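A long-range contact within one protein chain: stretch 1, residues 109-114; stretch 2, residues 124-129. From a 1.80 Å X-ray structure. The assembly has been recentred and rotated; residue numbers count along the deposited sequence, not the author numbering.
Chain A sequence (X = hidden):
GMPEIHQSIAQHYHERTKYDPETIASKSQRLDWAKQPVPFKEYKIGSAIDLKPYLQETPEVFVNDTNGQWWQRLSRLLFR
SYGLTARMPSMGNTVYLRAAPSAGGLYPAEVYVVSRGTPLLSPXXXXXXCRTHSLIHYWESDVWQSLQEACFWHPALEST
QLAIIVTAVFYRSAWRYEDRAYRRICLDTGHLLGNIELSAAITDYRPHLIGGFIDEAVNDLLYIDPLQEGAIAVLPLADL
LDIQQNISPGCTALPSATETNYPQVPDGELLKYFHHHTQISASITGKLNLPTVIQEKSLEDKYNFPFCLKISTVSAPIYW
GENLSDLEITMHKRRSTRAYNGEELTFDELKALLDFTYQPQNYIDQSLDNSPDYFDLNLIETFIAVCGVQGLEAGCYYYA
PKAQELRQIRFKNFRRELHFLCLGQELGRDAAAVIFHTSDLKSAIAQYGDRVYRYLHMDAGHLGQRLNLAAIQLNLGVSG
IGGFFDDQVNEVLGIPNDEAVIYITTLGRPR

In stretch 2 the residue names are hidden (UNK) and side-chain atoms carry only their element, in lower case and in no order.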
# COMPACT_ATOMS: atom_id res chain seq x y z
N ALA A 109 -4.64 -1.44 -9.33
CA ALA A 109 -3.27 -1.05 -9.70
C ALA A 109 -2.77 -1.70 -10.98
O ALA A 109 -3.08 -2.87 -11.27
CB ALA A 109 -2.28 -1.32 -8.54
N GLU A 110 -2.04 -0.91 -11.77
CA GLU A 110 -1.34 -1.38 -12.96
C GLU A 110 0.11 -0.98 -12.79
O GLU A 110 0.41 0.13 -12.32
CB GLU A 110 -1.88 -0.74 -14.28
CG GLU A 110 -3.06 -1.45 -14.81
CD GLU A 110 -2.74 -2.82 -15.33
OE1 GLU A 110 -1.74 -3.02 -16.09
OE2 GLU A 110 -3.53 -3.73 -15.04
N VAL A 111 0.99 -1.89 -13.19
CA VAL A 111 2.42 -1.70 -13.10
C VAL A 111 3.01 -1.47 -14.47
O VAL A 111 2.83 -2.29 -15.38
CB VAL A 111 3.10 -2.90 -12.41
CG1 VAL A 111 4.66 -2.80 -12.49
CG2 VAL A 111 2.61 -3.02 -10.92
N TYR A 112 3.75 -0.37 -14.59
CA TYR A 112 4.49 -0.06 -15.79
C TYR A 112 5.98 0.00 -15.49
O TYR A 112 6.36 0.33 -14.38
CB TYR A 112 4.08 1.30 -16.33
CG TYR A 112 2.65 1.35 -16.78
CD1 TYR A 112 1.63 1.59 -15.87
CD2 TYR A 112 2.32 1.13 -18.10
CE1 TYR A 112 0.30 1.59 -16.26
CE2 TYR A 112 0.99 1.12 -18.52
CZ TYR A 112 -0.01 1.38 -17.61
OH TYR A 112 -1.31 1.38 -18.04
N VAL A 113 6.79 -0.31 -16.49
CA VAL A 113 8.22 -0.10 -16.39
C VAL A 113 8.60 0.91 -17.48
O VAL A 113 8.21 0.77 -18.67
CB VAL A 113 9.04 -1.39 -16.59
CG1 VAL A 113 10.54 -1.08 -16.66
CG2 VAL A 113 8.76 -2.41 -15.47
N VAL A 114 9.36 1.91 -17.07
CA VAL A 114 9.88 2.95 -17.98
C VAL A 114 11.38 2.73 -18.10
O VAL A 114 12.07 2.63 -17.10
CB VAL A 114 9.57 4.37 -17.51
CG1 VAL A 114 10.18 5.41 -18.48
CG2 VAL A 114 8.08 4.57 -17.39
N UNK A 124 11.74 3.34 -23.49
CA UNK A 124 10.32 3.51 -23.67
C UNK A 124 9.46 2.95 -22.57
O UNK A 124 9.88 2.86 -21.41
N UNK A 125 8.25 2.57 -22.98
CA UNK A 125 7.19 2.16 -22.08
C UNK A 125 6.83 0.69 -22.17
O UNK A 125 6.65 0.14 -23.25
c UNK A 125 6.69 5.08 -21.15
c UNK A 125 6.16 4.50 -22.47
c UNK A 125 4.84 5.17 -22.99
c UNK A 125 5.93 2.99 -22.37
N UNK A 126 6.73 0.08 -21.01
CA UNK A 126 6.36 -1.33 -20.88
C UNK A 126 5.23 -1.50 -19.85
O UNK A 126 5.25 -0.90 -18.78
c UNK A 126 9.16 -3.18 -22.00
c UNK A 126 10.32 -3.17 -22.75
c UNK A 126 7.55 -2.15 -20.37
c UNK A 126 9.65 -0.99 -21.20
c UNK A 126 8.81 -2.11 -21.22
c UNK A 126 10.80 -0.96 -21.96
c UNK A 126 11.12 -2.05 -22.74
o UNK A 126 12.24 -2.07 -23.53
N UNK A 127 4.23 -2.31 -20.21
CA UNK A 127 3.17 -2.65 -19.28
C UNK A 127 3.44 -4.07 -18.76
O UNK A 127 3.70 -4.99 -19.55
c UNK A 127 0.69 -3.04 -19.03
n UNK A 127 0.36 -2.21 -18.02
c UNK A 127 1.80 -2.60 -19.96
o UNK A 127 0.19 -4.14 -19.17
N UNK A 128 3.33 -4.24 -17.46
CA UNK A 128 3.48 -5.56 -16.84
C UNK A 128 2.18 -6.38 -16.98
O UNK A 128 1.13 -6.00 -16.48
c UNK A 128 4.18 -9.45 -13.71
c UNK A 128 3.92 -5.46 -15.36
c UNK A 128 3.20 -7.25 -13.72
c UNK A 128 4.04 -6.85 -14.75
c UNK A 128 3.28 -8.54 -13.17
c UNK A 128 4.96 -7.78 -15.25
c UNK A 128 5.01 -9.08 -14.76
o UNK A 128 4.20 -10.69 -13.16
N UNK A 129 2.27 -7.51 -17.63
CA UNK A 129 1.14 -8.41 -17.86
C UNK A 129 1.18 -9.54 -16.84
O UNK A 129 1.96 -10.48 -16.97
c UNK A 129 1.01 -7.95 -20.34
c UNK A 129 -0.46 -7.68 -20.53
o UNK A 129 -1.25 -8.62 -20.65
c UNK A 129 1.25 -8.97 -19.26
n UNK A 129 -0.84 -6.41 -20.53
O HOH W 1 0.10 -4.53 -14.22
O HOH W 2 -2.00 -5.19 -17.59

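Position 124 has backbone atoms alone, and its backbone O takes a CA-H...O contact from Val114 CA at 3.4 Å. With no side chain, it is glycine. Its phi/psi of 120/-151 would jam a CB against the carbonyl oxygen of the residue before, and that by itself calls for Gly124.

Position 125 carries four carbons, forked at the second, with no polar atom. One branch end lies 4.0 Å from Val114 CG2. A chain forked one carbon beyond CB is leucine, and the close atom is CD2. Leu125 pairs with Val114 in a non-hydrogen-bonded antiparallel bridge, where two buried apolar side chains on the same sheet face suit one another.

At position 126 one carbon leads to a six-carbon ring bearing an oxygen. Its CB lies 4.1 Å from Val113 CB, and Val113 O sits at the ring's edge, near its plane. This is tyrosine: the apolar CB and ring suit the buried place beside Val113, while the hydroxyl is hydrogen-bonded just outside the stretches. The two residues form the hydrogen-bonded pair of the ladder: Val113 N donates to Tyr126 O at 2.8 Å, and Tyr126 N to Val113 O at 2.9 Å.

Position 127 has two carbons, the second carrying one oxygen and one nitrogen. The nitrogen is 3.0 Å from Glu110 OE1 and lies over one face of the Tyr112 ring, 3.4 Å from Tyr112 CE2. A short amide is asparagine. Its NH2 donates a nearly linear hydrogen bond (177°) to the buried carboxylate, while Asn127 OD1 accepts one from the O of water 2 at 2.9 Å.

Position 128 again shows one carbon and a six-carbon ring with an oxygen; its CB is 4.0 Å from Val111 CG1. This is tyrosine, whose CB supplies the apolar contact while the side chain leads away to where its hydroxyl is hydrogen-bonded elsewhere in the structure. Tyr128 N donates to Val111 O at 2.9 Å.

Position 129 has three carbons, the third bearing oxygen and nitrogen, and touches nothing on stretch 1. It is glutamine, whose longer amide folds back so that Gln129 NE2 donates to Asn127 OD1 at 2.8 Å.

The contact is thus an antiparallel strand pair, burying 435 Å² in all. Backbone hydrogen bonds fix the register. Apolar contacts join Val111 to Tyr128, Val113 to Tyr126 and Val114 to Leu125, while Asn127 brings a polar group over the Tyr112 ring and links directly to Glu110. Water 1 extends the ladder, accepting from Val111 N and donating to Tyr128 O.

Stretch 2, residues 124-129: GLYNYQ
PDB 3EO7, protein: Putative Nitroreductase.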